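N-acetylmuramoyl-l-alanine amidase (Bartonella henselae, PDB 3NE8) probably hydrolyses the amide bond between N-acetylmuramic acid and L-alanine in peptidoglycan, acting as a zinc-dependent enzyme of cell-wall remodelling. Local coordinates at residues Val31-Ala36 / Leu53-Asp58; Arg6-Pro11 / Phe73-Phe78; Asp84-His89 / Tyr193-Glu198; Arg92-Tyr97 / Ile164-Asn169. All blocks are in the same frame, centred on the assembly; numbering follows the deposited sequence. Where two conformers were deposited one is given.

Contact 1 of 4, residues Val31-Ala36 / Leu53-Asp58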
loop_
_atom_site.group_PDB
_atom_site.type_symbol
_atom_site.label_atom_id
_atom_site.label_comp_id
_atom_site.label_asym_id
_atom_site.label_seq_id
_atom_site.Cartn_x
_atom_site.Cartn_y
_atom_site.Cartn_z
ATOM N N VAL A 31 -7.674 29.125 -7.121
ATOM C CA VAL A 31 -6.449 28.393 -6.846
ATOM C C VAL A 31 -6.643 26.900 -7.113
ATOM O O VAL A 31 -5.767 26.246 -7.686
ATOM C CB VAL A 31 -6.002 28.591 -5.370
ATOM C CG1 VAL A 31 -4.867 27.629 -4.997
ATOM C CG2 VAL A 31 -5.596 30.034 -5.123
ATOM N N THR A 32 -7.764 26.349 -6.671
ATOM C CA THR A 32 -7.944 24.909 -6.820
ATOM C C THR A 32 -8.092 24.512 -8.300
ATOM O O THR A 32 -7.580 23.470 -8.707
ATOM C CB THR A 32 -9.150 24.390 -6.030
ATOM O OG1 THR A 32 -10.343 24.994 -6.557
ATOM C CG2 THR A 32 -9.003 24.681 -4.531
ATOM N N LEU A 33 -8.798 25.327 -9.093
ATOM C CA LEU A 33 -8.934 25.067 -10.526
ATOM C C LEU A 33 -7.569 25.166 -11.204
ATOM O O LEU A 33 -7.216 24.308 -12.020
ATOM C CB LEU A 33 -9.954 26.017 -11.159
ATOM C CG LEU A 33 -10.233 25.843 -12.654
ATOM C CD1 LEU A 33 -10.751 24.445 -12.961
ATOM C CD2 LEU A 33 -11.228 26.889 -13.128
ATOM N N ALA A 34 -6.790 26.191 -10.853
ATOM C CA ALA A 34 -5.467 26.357 -11.454
ATOM C C ALA A 34 -4.577 25.174 -11.087
ATOM O O ALA A 34 -3.799 24.671 -11.899
ATOM C CB ALA A 34 -4.827 27.673 -11.005
ATOM N N PHE A 35 -4.645 24.750 -9.832
ATOM C CA PHE A 35 -3.840 23.614 -9.401
ATOM C C PHE A 35 -4.266 22.335 -10.120
ATOM O O PHE A 35 -3.420 21.546 -10.554
ATOM C CB PHE A 35 -3.898 23.426 -7.886
ATOM C CG PHE A 35 -2.909 22.408 -7.394
ATOM C CD1 PHE A 35 -1.616 22.791 -7.074
ATOM C CD2 PHE A 35 -3.248 21.068 -7.326
ATOM C CE1 PHE A 35 -0.685 21.856 -6.648
ATOM C CE2 PHE A 35 -2.314 20.124 -6.905
ATOM C CZ PHE A 35 -1.036 20.528 -6.569
ATOM N N ALA A 36 -5.570 22.106 -10.220
ATOM C CA ALA A 36 -6.076 20.929 -10.918
ATOM C C ALA A 36 -5.592 20.910 -12.361
ATOM O O ALA A 36 -5.211 19.850 -12.874
ATOM C CB ALA A 36 -7.598 20.876 -10.862
ATOM N N LEU A 53 -11.581 16.289 -15.011
ATOM C CA LEU A 53 -11.893 17.195 -13.916
ATOM C C LEU A 53 -13.406 17.204 -13.661
ATOM O O LEU A 53 -14.196 17.102 -14.607
ATOM C CB LEU A 53 -11.414 18.613 -14.250
ATOM C CG LEU A 53 -9.989 18.986 -13.841
ATOM C CD1 LEU A 53 -8.938 18.045 -14.441
ATOM C CD2 LEU A 53 -9.682 20.431 -14.214
ATOM N N THR A 54 -13.815 17.332 -12.400
ATOM C CA THR A 54 -15.239 17.475 -12.102
ATOM C C THR A 54 -15.813 18.758 -12.721
ATOM O O THR A 54 -16.966 18.782 -13.133
ATOM C CB THR A 54 -15.509 17.466 -10.594
ATOM O OG1 THR A 54 -14.734 18.498 -9.992
ATOM C CG2 THR A 54 -15.151 16.103 -9.983
ATOM N N ARG A 55 -15.021 19.828 -12.701
ATOM C CA ARG A 55 -15.330 21.074 -13.397
ATOM C C ARG A 55 -14.050 21.575 -14.027
ATOM O O ARG A 55 -12.965 21.452 -13.444
ATOM C CB ARG A 55 -15.882 22.138 -12.445
ATOM C CG ARG A 55 -14.871 22.651 -11.412
ATOM C CD ARG A 55 -15.507 23.645 -10.456
ATOM N NE ARG A 55 -14.606 24.123 -9.404
ATOM C CZ ARG A 55 -13.905 25.253 -9.458
ATOM N NH1 ARG A 55 -13.961 26.024 -10.539
ATOM N NH2 ARG A 55 -13.155 25.621 -8.432
ATOM N N ASP A 56 -14.181 22.125 -15.232
ATOM C CA ASP A 56 -13.073 22.803 -15.900
ATOM C C ASP A 56 -13.509 24.209 -16.287
ATOM O O ASP A 56 -13.187 24.722 -17.366
ATOM C CB ASP A 56 -12.576 22.012 -17.107
ATOM C CG ASP A 56 -11.177 22.414 -17.536
ATOM O OD1 ASP A 56 -10.777 22.006 -18.639
ATOM O OD2 ASP A 56 -10.491 23.146 -16.789
ATOM N N SER A 57 -14.252 24.822 -15.378
ATOM C CA SER A 57 -14.769 26.170 -15.527
ATOM C C SER A 57 -15.276 26.596 -14.164
ATOM O O SER A 57 -15.278 25.803 -13.210
ATOM C CB SER A 57 -15.913 26.201 -16.535
ATOM O OG SER A 57 -17.025 25.471 -16.057
ATOM N N ASP A 58 -15.722 27.843 -14.078
ATOM C CA ASP A 58 -16.164 28.420 -12.821
ATOM C C ASP A 58 -17.644 28.133 -12.620
ATOM O O ASP A 58 -18.496 28.967 -12.941
ATOM C CB ASP A 58 -15.910 29.928 -12.826
ATOM C CG ASP A 58 -16.211 30.564 -11.497
ATOM O OD1 ASP A 58 -16.062 29.884 -10.474
ATOM O OD2 ASP A 58 -16.599 31.749 -11.482
#
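The turn of helix 28-45 that carries L33 and A36 passes the chain leaving strand 49-53 at side-chain distance, with the CA atoms of L33 and D56 7.2 Å apart and those of A36 and L53 7.5 Å apart. L33 makes most of the contacts from the helix side. Its CG stands anti to the backbone N (chi1 -179°), and the two methyls beyond it divide the work. CD1 sits 3.8 Å from the carbonyl O of R55 and brushes D56 OD2; CD2 lies obliquely against the guanidinium, 3.9 Å from R55 NH1, and also touches the carbonyl carbon of S57. One turn further on, A36 CB meets L53 CD2 at 4.0 Å, and L33 CD1 approaches the same methyl. The R55 arm, extended from CG to NE, crosses the T32 side chain at about a right angle. R55 NH1 donates to S57 O at 3.0 Å, with S57 O in the guanidinium plane although NH1 stands above the carbonyl plane. NE goes to P11 O, and NH2 to the carbonyls of G12 and K29. With all three nitrogens engaged, the rotation of this buried group is fixed by backbone oxygens, and T32 OG1 bonds to G12 O as well. The carbonyl O of R55, by contrast, is buried here without a polar partner in the model. D56 turns to salt bridges with R37 and R40 of the helix. Strands 5-11 and 49-53, parallel neighbours joined through helix 28-45, make a beta-alpha-beta crossover, and this contact packs its helix against the exit of its second strand.

Contact 2 of 4, residues Arg6-Pro11 / Phe73-Phe78. With ACT (acetate ion), chain E.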
loop_
_atom_site.group_PDB
_atom_site.type_symbol
_atom_site.label_atom_id
_atom_site.label_comp_id
_atom_site.label_asym_id
_atom_site.label_seq_id
_atom_site.Cartn_x
_atom_site.Cartn_y
_atom_site.Cartn_z
ATOM N N ARG A 6 -7.066 5.729 -14.517
ATOM C CA ARG A 6 -8.081 6.768 -14.660
ATOM C C ARG A 6 -8.187 7.607 -13.395
ATOM O O ARG A 6 -8.475 7.086 -12.318
ATOM C CB ARG A 6 -9.427 6.119 -14.990
ATOM C CG ARG A 6 -9.373 5.197 -16.216
ATOM C CD ARG A 6 -10.697 4.488 -16.475
ATOM N NE ARG A 6 -11.748 5.428 -16.852
ATOM C CZ ARG A 6 -11.856 5.986 -18.051
ATOM N NH1 ARG A 6 -10.976 5.692 -19.007
ATOM N NH2 ARG A 6 -12.843 6.832 -18.296
ATOM N N VAL A 7 -7.961 8.909 -13.528
ATOM C CA VAL A 7 -7.927 9.811 -12.381
ATOM C C VAL A 7 -8.917 10.949 -12.569
ATOM O O VAL A 7 -8.948 11.573 -13.632
ATOM C CB VAL A 7 -6.524 10.426 -12.219
ATOM C CG1 VAL A 7 -6.474 11.359 -11.016
ATOM C CG2 VAL A 7 -5.495 9.333 -12.069
ATOM N N VAL A 8 -9.708 11.233 -11.535
ATOM C CA VAL A 8 -10.585 12.387 -11.546
ATOM C C VAL A 8 -10.103 13.372 -10.505
ATOM O O VAL A 8 -9.867 12.998 -9.345
ATOM C CB VAL A 8 -12.052 11.977 -11.309
ATOM C CG1 VAL A 8 -12.935 13.215 -11.089
ATOM C CG2 VAL A 8 -12.549 11.176 -12.512
ATOM N N LEU A 9 -9.912 14.615 -10.942
ATOM C CA LEU A 9 -9.508 15.714 -10.084
ATOM C C LEU A 9 -10.702 16.613 -9.829
ATOM O O LEU A 9 -11.422 16.979 -10.761
ATOM C CB LEU A 9 -8.398 16.538 -10.731
ATOM C CG LEU A 9 -7.181 15.743 -11.195
ATOM C CD1 LEU A 9 -6.151 16.649 -11.846
ATOM C CD2 LEU A 9 -6.550 14.965 -10.052
ATOM N N ASP A 10 -10.892 16.985 -8.570
ATOM C CA ASP A 10 -12.006 17.820 -8.157
ATOM C C ASP A 10 -11.499 19.148 -7.619
ATOM O O ASP A 10 -11.049 19.235 -6.474
ATOM C CB ASP A 10 -12.808 17.104 -7.064
ATOM C CG ASP A 10 -13.903 17.974 -6.493
ATOM O OD1 ASP A 10 -14.656 18.553 -7.304
ATOM O OD2 ASP A 10 -14.003 18.108 -5.248
ATOM N N PRO A 11 -11.570 20.211 -8.439
ATOM C CA PRO A 11 -11.196 21.533 -7.917
ATOM C C PRO A 11 -12.261 22.019 -6.934
ATOM O O PRO A 11 -13.408 22.268 -7.320
ATOM C CB PRO A 11 -11.160 22.426 -9.172
ATOM C CG PRO A 11 -11.234 21.492 -10.350
ATOM C CD PRO A 11 -11.954 20.269 -9.861
ATOM N N PHE A 73 -17.045 8.152 -14.440
ATOM C CA PHE A 73 -15.808 8.061 -15.217
ATOM C C PHE A 73 -15.108 6.715 -15.000
ATOM O O PHE A 73 -14.076 6.448 -15.620
ATOM C CB PHE A 73 -14.860 9.198 -14.796
ATOM C CG PHE A 73 -13.725 9.457 -15.760
ATOM C CD1 PHE A 73 -13.978 10.001 -17.004
ATOM C CD2 PHE A 73 -12.409 9.212 -15.400
ATOM C CE1 PHE A 73 -12.939 10.260 -17.897
ATOM C CE2 PHE A 73 -11.370 9.482 -16.280
ATOM C CZ PHE A 73 -11.637 10.005 -17.527
ATOM N N ASP A 74 -15.627 5.877 -14.105
ATOM C CA ASP A 74 -14.924 4.656 -13.711
ATOM C C ASP A 74 -13.520 4.987 -13.208
ATOM O O ASP A 74 -12.538 4.338 -13.570
ATOM C CB ASP A 74 -14.881 3.641 -14.861
ATOM C CG ASP A 74 -16.226 2.993 -15.120
ATOM O OD1 ASP A 74 -17.077 2.982 -14.202
ATOM O OD2 ASP A 74 -16.437 2.493 -16.240
ATOM N N ALA A 75 -13.427 6.020 -12.382
ATOM C CA ALA A 75 -12.143 6.461 -11.853
ATOM C C ALA A 75 -11.476 5.386 -11.015
ATOM O O ALA A 75 -12.141 4.671 -10.271
ATOM C CB ALA A 75 -12.318 7.716 -11.007
ATOM N N ASP A 76 -10.153 5.296 -11.139
ATOM C CA ASP A 76 -9.324 4.492 -10.246
ATOM C C ASP A 76 -8.848 5.276 -9.029
ATOM O O ASP A 76 -8.336 4.696 -8.070
ATOM C CB ASP A 76 -8.112 3.969 -11.012
ATOM C CG ASP A 76 -8.499 3.076 -12.168
ATOM O OD1 ASP A 76 -9.240 2.093 -11.932
ATOM O OD2 ASP A 76 -8.062 3.349 -13.309
ATOM N N LEU A 77 -8.999 6.595 -9.067
ATOM C CA LEU A 77 -8.534 7.480 -8.006
ATOM C C LEU A 77 -9.250 8.811 -8.169
ATOM O O LEU A 77 -9.440 9.287 -9.295
ATOM C CB LEU A 77 -7.015 7.684 -8.110
ATOM C CG LEU A 77 -6.366 8.641 -7.106
ATOM C CD1 LEU A 77 -6.544 8.183 -5.657
ATOM C CD2 LEU A 77 -4.890 8.818 -7.427
ATOM N N PHE A 78 -9.627 9.410 -7.046
ATOM C CA PHE A 78 -10.322 10.689 -6.977
ATOM C C PHE A 78 -9.566 11.576 -5.996
ATOM O O PHE A 78 -9.292 11.163 -4.863
ATOM C CB PHE A 78 -11.758 10.461 -6.496
ATOM C CG PHE A 78 -12.551 11.723 -6.295
ATOM C CD1 PHE A 78 -13.043 12.437 -7.379
ATOM C CD2 PHE A 78 -12.808 12.203 -5.017
ATOM C CE1 PHE A 78 -13.803 13.594 -7.198
ATOM C CE2 PHE A 78 -13.542 13.366 -4.825
ATOM C CZ PHE A 78 -14.049 14.061 -5.925
HETATM C C ACT E . -12.144 7.623 -21.744
HETATM O O ACT E . -11.444 6.616 -21.489
HETATM O OXT ACT E . -12.772 8.125 -20.791
HETATM C CH3 ACT E . -12.233 8.198 -23.127
#
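R6 lays its guanidinium over the ring of F73, with NH2 3.3 Å above the ring centre and CZ 4.1 Å from the centroid, a cation-pi contact only 16° off the ring normal. The backbone of F73 also holds the group: its O lies in the guanidinium plane and accepts from both NE, at 2.8 Å, and NH2. An acetate ion, probably from the crystallisation liquor, pairs with the outer nitrogens, O to NH1 and OXT to NH2. The bend at chi3 (66°) sets NE beside F73 O. D76 works on the R6 backbone instead, its OD2 accepting from R6 N on the anti side at 2.8 Å while its own N donates to R6 O. V8 reaches two rings: CG2 rests 3.5 Å from F73 CD2, and CG1 meets the edge of F78. Beyond it, F78 CZ packs on D10 CB at 3.5 Å, with the D10 carboxylate held by T54, R66 and S80. V8 N bonds to L77 O as the parallel strands pair. Helix 63-72 ends in a Schellman motif at D74 before the chain enters strand 77-82; strand 5-11 lies between that strand and 49-53, and helix 206-227 packs on V7 and L77.

Contact 3 of 4, residues Asp84-His89 / Tyr193-Glu198. With ZN (zinc ion), chain B.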
loop_
_atom_site.group_PDB
_atom_site.type_symbol
_atom_site.label_atom_id
_atom_site.label_comp_id
_atom_site.label_asym_id
_atom_site.label_seq_id
_atom_site.Cartn_x
_atom_site.Cartn_y
_atom_site.Cartn_z
ATOM N N ASP A 84 -8.040 25.782 2.129
ATOM C CA ASP A 84 -9.043 26.312 3.034
ATOM C C ASP A 84 -8.510 27.236 4.108
ATOM O O ASP A 84 -7.305 27.384 4.297
ATOM C CB ASP A 84 -9.774 25.148 3.700
ATOM C CG ASP A 84 -10.696 24.442 2.742
ATOM O OD1 ASP A 84 -11.673 25.087 2.306
ATOM O OD2 ASP A 84 -10.442 23.272 2.393
ATOM N N THR A 85 -9.438 27.876 4.800
ATOM C CA THR A 85 -9.122 28.572 6.034
ATOM C C THR A 85 -9.370 27.603 7.182
ATOM O O THR A 85 -10.398 26.922 7.204
ATOM C CB THR A 85 -10.008 29.813 6.219
ATOM O OG1 THR A 85 -9.530 30.869 5.379
ATOM C CG2 THR A 85 -9.981 30.281 7.667
ATOM N N ILE A 86 -8.427 27.515 8.114
ATOM C CA ILE A 86 -8.624 26.679 9.300
ATOM C C ILE A 86 -8.628 27.575 10.526
ATOM O O ILE A 86 -8.243 28.744 10.449
ATOM C CB ILE A 86 -7.593 25.525 9.433
ATOM C CG1 ILE A 86 -6.171 26.008 9.156
ATOM C CG2 ILE A 86 -7.951 24.373 8.500
ATOM C CD1 ILE A 86 -5.126 24.918 9.330
ATOM N N ASP A 87 -9.079 27.028 11.650
ATOM C CA ASP A 87 -9.358 27.834 12.832
ATOM C C ASP A 87 -8.105 28.497 13.403
ATOM O O ASP A 87 -8.158 29.618 13.910
ATOM C CB ASP A 87 -10.069 26.985 13.890
ATOM C CG ASP A 87 -11.378 26.401 13.379
ATOM O OD1 ASP A 87 -11.877 26.872 12.330
ATOM O OD2 ASP A 87 -11.909 25.473 14.027
ATOM N N VAL A 88 -6.978 27.801 13.309
ATOM C CA VAL A 88 -5.710 28.317 13.807
ATOM C C VAL A 88 -4.893 28.836 12.631
ATOM O O VAL A 88 -4.523 28.072 11.742
ATOM C CB VAL A 88 -4.927 27.221 14.559
ATOM C CG1 VAL A 88 -3.594 27.758 15.048
ATOM C CG2 VAL A 88 -5.754 26.682 15.716
ATOM N N HIS A 89 -4.603 30.133 12.637
ATOM C CA HIS A 89 -3.943 30.796 11.511
ATOM C C HIS A 89 -2.452 30.465 11.401
ATOM O O HIS A 89 -1.828 30.702 10.367
ATOM C CB HIS A 89 -4.121 32.314 11.607
ATOM C CG HIS A 89 -3.271 32.958 12.660
ATOM N ND1 HIS A 89 -3.748 33.272 13.915
ATOM C CD2 HIS A 89 -1.971 33.339 12.647
ATOM C CE1 HIS A 89 -2.780 33.818 14.628
ATOM N NE2 HIS A 89 -1.692 33.870 13.882
ATOM N N TYR A 193 -2.976 26.423 3.361
ATOM C CA TYR A 193 -4.121 27.056 4.006
ATOM C C TYR A 193 -4.132 28.553 3.759
ATOM O O TYR A 193 -3.204 29.261 4.138
ATOM C CB TYR A 193 -4.134 26.749 5.510
ATOM C CG TYR A 193 -4.299 25.268 5.762
ATOM C CD1 TYR A 193 -5.560 24.687 5.799
ATOM C CD2 TYR A 193 -3.191 24.442 5.903
ATOM C CE1 TYR A 193 -5.719 23.316 5.996
ATOM C CE2 TYR A 193 -3.339 23.069 6.104
ATOM C CZ TYR A 193 -4.604 22.516 6.151
ATOM O OH TYR A 193 -4.767 21.161 6.350
ATOM N N LEU A 194 -5.190 29.045 3.129
ATOM C CA LEU A 194 -5.286 30.474 2.860
ATOM C C LEU A 194 -5.429 31.322 4.128
ATOM O O LEU A 194 -5.329 32.547 4.068
ATOM C CB LEU A 194 -6.414 30.761 1.869
ATOM C CG LEU A 194 -6.007 30.537 0.411
ATOM C CD1 LEU A 194 -7.195 30.627 -0.529
ATOM C CD2 LEU A 194 -4.940 31.541 -0.007
ATOM N N SER A 195 -5.649 30.676 5.272
ATOM C CA SER A 195 -5.673 31.363 6.561
ATOM C C SER A 195 -4.272 31.724 7.044
ATOM O O SER A 195 -4.120 32.502 7.983
ATOM C CB SER A 195 -6.396 30.517 7.615
ATOM O OG SER A 195 -6.079 29.140 7.475
ATOM N N ASN A 196 -3.254 31.147 6.415
ATOM C CA ASN A 196 -1.867 31.418 6.778
ATOM C C ASN A 196 -1.173 32.245 5.704
ATOM O O ASN A 196 -1.226 31.909 4.520
ATOM C CB ASN A 196 -1.114 30.104 6.989
ATOM C CG ASN A 196 0.333 30.327 7.338
ATOM O OD1 ASN A 196 1.188 30.439 6.459
ATOM N ND2 ASN A 196 0.619 30.421 8.636
ATOM N N LYS A 197 -0.525 33.330 6.120
ATOM C CA LYS A 197 0.033 34.298 5.180
ATOM C C LYS A 197 1.173 33.741 4.351
ATOM O O LYS A 197 1.338 34.117 3.189
ATOM C CB LYS A 197 0.519 35.538 5.929
ATOM C CG LYS A 197 -0.577 36.241 6.680
ATOM C CD LYS A 197 -1.427 37.061 5.735
ATOM C CE LYS A 197 -2.645 37.624 6.437
ATOM N NZ LYS A 197 -3.640 36.547 6.705
ATOM N N GLU A 198 1.973 32.863 4.948
ATOM C CA GLU A 198 3.079 32.250 4.232
ATOM C C GLU A 198 2.566 31.258 3.191
ATOM O O GLU A 198 3.056 31.223 2.059
ATOM C CB GLU A 198 4.055 31.581 5.201
ATOM C CG GLU A 198 4.794 32.566 6.092
ATOM C CD GLU A 198 5.586 33.582 5.294
ATOM O OE1 GLU A 198 6.183 33.206 4.260
ATOM O OE2 GLU A 198 5.617 34.759 5.707
HETATM ZN ZN ZN B . -12.095 23.978 0.533
HETATM O O HOH W 1 -4.054 28.400 8.998
#
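I86 N donates to S195 OG across the two loops at 2.9 Å, with a nearly straight angle of 169° at the hydrogen. The serine oxygen sits between its backbone N and carbonyl carbon (chi1 39°), and it donates a hydrogen bond to a water that in turn donates to V88 O. Farther along, N196 ND2 reaches H89 O at 3.0 Å; the donor lies in the carbonyl plane, and H89 O is close to the amide plane. The other end of that amide, OD1, accepts from D199 N, so N196 is the N-cap of helix 197-203 and at the same time holds the 84-89 loop. The type I turn Y193-N196 leads into this helix. At the opposite end of the pairing, L194 N makes a weak bond to D84 O. D84 is a zinc ligand through OD1 at 2.1 Å and, more loosely, OD2 at 2.6 Å, in a site completed by H13, E28, H82 and E115; its backbone N is held by E190. The apolar packing is between I86 and Y193: I86 CD1 stands 3.5 Å above the ring plane, over its centre, in a CH-pi contact, and I86 CG2 lies 3.5 Å from Y193 CE1. I86 is backed in turn by I107 and L111 of helix 106-116.

Contact 4 of 4, residues Arg92-Tyr97 / Ile164-Asn169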
loop_
_atom_site.group_PDB
_atom_site.type_symbol
_atom_site.label_atom_id
_atom_site.label_comp_id
_atom_site.label_asym_id
_atom_site.label_seq_id
_atom_site.Cartn_x
_atom_site.Cartn_y
_atom_site.Cartn_z
ATOM N N ARG A 92 0.053 25.631 8.910
ATOM C CA ARG A 92 0.351 25.742 7.493
ATOM C C ARG A 92 0.996 24.467 6.991
ATOM O O ARG A 92 1.487 23.644 7.779
ATOM C CB ARG A 92 1.277 26.929 7.229
ATOM C CG ARG A 92 2.611 26.835 7.940
ATOM C CD ARG A 92 3.532 27.972 7.535
ATOM N NE ARG A 92 3.876 27.900 6.118
ATOM C CZ ARG A 92 5.014 28.350 5.600
ATOM N NH1 ARG A 92 5.928 28.911 6.383
ATOM N NH2 ARG A 92 5.238 28.237 4.299
ATOM N N GLY A 93 0.984 24.298 5.675
ATOM C CA GLY A 93 1.639 23.171 5.043
ATOM C C GLY A 93 0.677 22.225 4.355
ATOM O O GLY A 93 -0.501 22.127 4.708
ATOM N N ALA A 94 1.182 21.518 3.354
ATOM C CA ALA A 94 0.373 20.542 2.636
ATOM C C ALA A 94 -0.148 19.472 3.592
ATOM O O ALA A 94 0.551 19.060 4.523
ATOM C CB ALA A 94 1.176 19.918 1.503
ATOM N N THR A 95 -1.382 19.031 3.353
ATOM C CA THR A 95 -2.035 18.019 4.173
ATOM C C THR A 95 -2.839 17.106 3.261
ATOM O O THR A 95 -3.391 17.558 2.251
ATOM C CB THR A 95 -3.049 18.652 5.164
ATOM O OG1 THR A 95 -2.499 19.838 5.745
ATOM C CG2 THR A 95 -3.417 17.689 6.279
ATOM N N VAL A 96 -2.924 15.828 3.621
ATOM C CA VAL A 96 -3.794 14.890 2.918
ATOM C C VAL A 96 -4.794 14.303 3.900
ATOM O O VAL A 96 -4.411 13.806 4.975
ATOM C CB VAL A 96 -3.018 13.752 2.234
ATOM C CG1 VAL A 96 -3.967 12.912 1.383
ATOM C CG2 VAL A 96 -1.886 14.298 1.387
ATOM N N TYR A 97 -6.070 14.360 3.541
ATOM C CA TYR A 97 -7.144 13.800 4.349
ATOM C C TYR A 97 -7.786 12.607 3.662
ATOM O O TYR A 97 -8.009 12.607 2.450
ATOM C CB TYR A 97 -8.245 14.836 4.630
ATOM C CG TYR A 97 -7.786 16.026 5.429
ATOM C CD1 TYR A 97 -7.972 16.071 6.804
ATOM C CD2 TYR A 97 -7.168 17.104 4.814
ATOM C CE1 TYR A 97 -7.550 17.170 7.546
ATOM C CE2 TYR A 97 -6.743 18.197 5.540
ATOM C CZ TYR A 97 -6.932 18.228 6.909
ATOM O OH TYR A 97 -6.499 19.310 7.660
ATOM N N ILE A 164 8.766 19.828 -0.062
ATOM C CA ILE A 164 7.559 20.637 -0.001
ATOM C C ILE A 164 7.071 20.601 1.435
ATOM O O ILE A 164 6.947 19.526 2.024
ATOM C CB ILE A 164 6.493 20.078 -0.943
ATOM C CG1 ILE A 164 6.976 20.247 -2.383
ATOM C CG2 ILE A 164 5.156 20.773 -0.720
ATOM C CD1 ILE A 164 6.106 19.620 -3.398
ATOM N N ASN A 165 6.822 21.766 2.017
ATOM C CA ASN A 165 6.504 21.815 3.437
ATOM C C ASN A 165 5.169 21.173 3.762
ATOM O O ASN A 165 4.150 21.473 3.129
ATOM C CB ASN A 165 6.531 23.248 3.965
ATOM C CG ASN A 165 6.285 23.305 5.453
ATOM O OD1 ASN A 165 7.002 22.677 6.231
ATOM N ND2 ASN A 165 5.250 24.031 5.861
ATOM N N LEU A 166 5.193 20.292 4.755
ATOM C CA LEU A 166 4.020 19.564 5.214
ATOM C C LEU A 166 3.634 20.054 6.596
ATOM O O LEU A 166 4.497 20.422 7.389
ATOM C CB LEU A 166 4.331 18.070 5.292
ATOM C CG LEU A 166 4.550 17.329 3.974
ATOM C CD1 LEU A 166 5.430 16.113 4.173
ATOM C CD2 LEU A 166 3.215 16.924 3.381
ATOM N N ILE A 167 2.337 20.069 6.884
ATOM C CA ILE A 167 1.866 20.330 8.237
ATOM C C ILE A 167 2.297 19.193 9.151
ATOM O O ILE A 167 2.570 18.093 8.683
ATOM C CB ILE A 167 0.329 20.443 8.270
ATOM C CG1 ILE A 167 -0.147 21.026 9.599
ATOM C CG2 ILE A 167 -0.329 19.087 8.000
ATOM C CD1 ILE A 167 -1.620 21.367 9.608
ATOM N N ASN A 168 2.394 19.453 10.451
ATOM C CA ASN A 168 2.598 18.397 11.428
ATOM C C ASN A 168 1.485 17.368 11.285
ATOM O O ASN A 168 0.334 17.754 11.114
ATOM C CB ASN A 168 2.576 18.992 12.836
ATOM C CG ASN A 168 2.498 17.936 13.912
ATOM O OD1 ASN A 168 3.447 17.189 14.129
ATOM N ND2 ASN A 168 1.362 17.871 14.598
ATOM N N ASN A 169 1.809 16.083 11.379
ATOM C CA ASN A 169 0.806 15.034 11.177
ATOM C C ASN A 169 0.067 15.243 9.855
ATOM O O ASN A 169 -1.127 15.551 9.845
ATOM C CB ASN A 169 -0.204 15.015 12.330
ATOM C CG ASN A 169 0.426 14.641 13.651
ATOM O OD1 ASN A 169 0.004 15.110 14.707
ATOM N ND2 ASN A 169 1.440 13.793 13.601
HETATM O O HOH W 2 3.922 25.612 3.790
HETATM O O HOH W 3 4.300 23.550 8.643
#
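I167 presses its CG2 methyl against the T95 side chain, 3.2 Å from OG1 and 3.8 Å from CG2. CG1 of I167 is anti to the backbone N (chi1 -167°), which leaves CG2 between that N and the carbonyl carbon, facing T95. The T95 hydroxyl hydrogen-bonds with Y193 OH. I167 CB also comes within 3.4 Å of R92 O. The backbones zip together in parallel: A94 N donates to N165 O at 3.0 Å, and I167 N to A94 O at 3.1 Å. This short bridge, with A94 opposite L166, pairs strand 166-167 with the start of strand 94-99. The chain then turns a corner at N168 and N169 and becomes strand 170-174, which pairs with the same partner through V96 and forms an outer strand of the six-stranded mixed sheet. G93 CA packs 3.7 Å from I167 N; a CB would clash with I167 N and the L166 carbonyl carbon, and at phi 115° would also press on R92 O, which explains the glycine. On the face of A94 and L166, CB of the alanine meets CD2 of the leucine. N165 ND2 lies over one face of the R92 guanidinium, toward its rim, the two groups turned 63° apart. Two waters accept from ND2, one of them donating to R92 O and the other weakly bound by R92 NH2, while R92 NE forms a salt bridge with D199.

From the N terminus, strand 5-11 is the first half of contact 2, whose loop closes only at 73-78. Contact 1 is nested within that loop, joining helix 28-45 to the chain after strand 49-53; the two touch where T54 OG1 meets D10 OD1 and T54 N meets L9 O. The second pair comes later and in series. The 84-89 loop opens contact 3, which closes at 193-198, and contact 4 lies inside it, tying strand 94-99 to 166-167. Y193 OH links these two by bonding T95 OG1 and Y97 OH. Contacts 2 and 4 lie on opposite sides of the chain's centre, both reaching one sheet, while contact 3 supplies one of the zinc ligands.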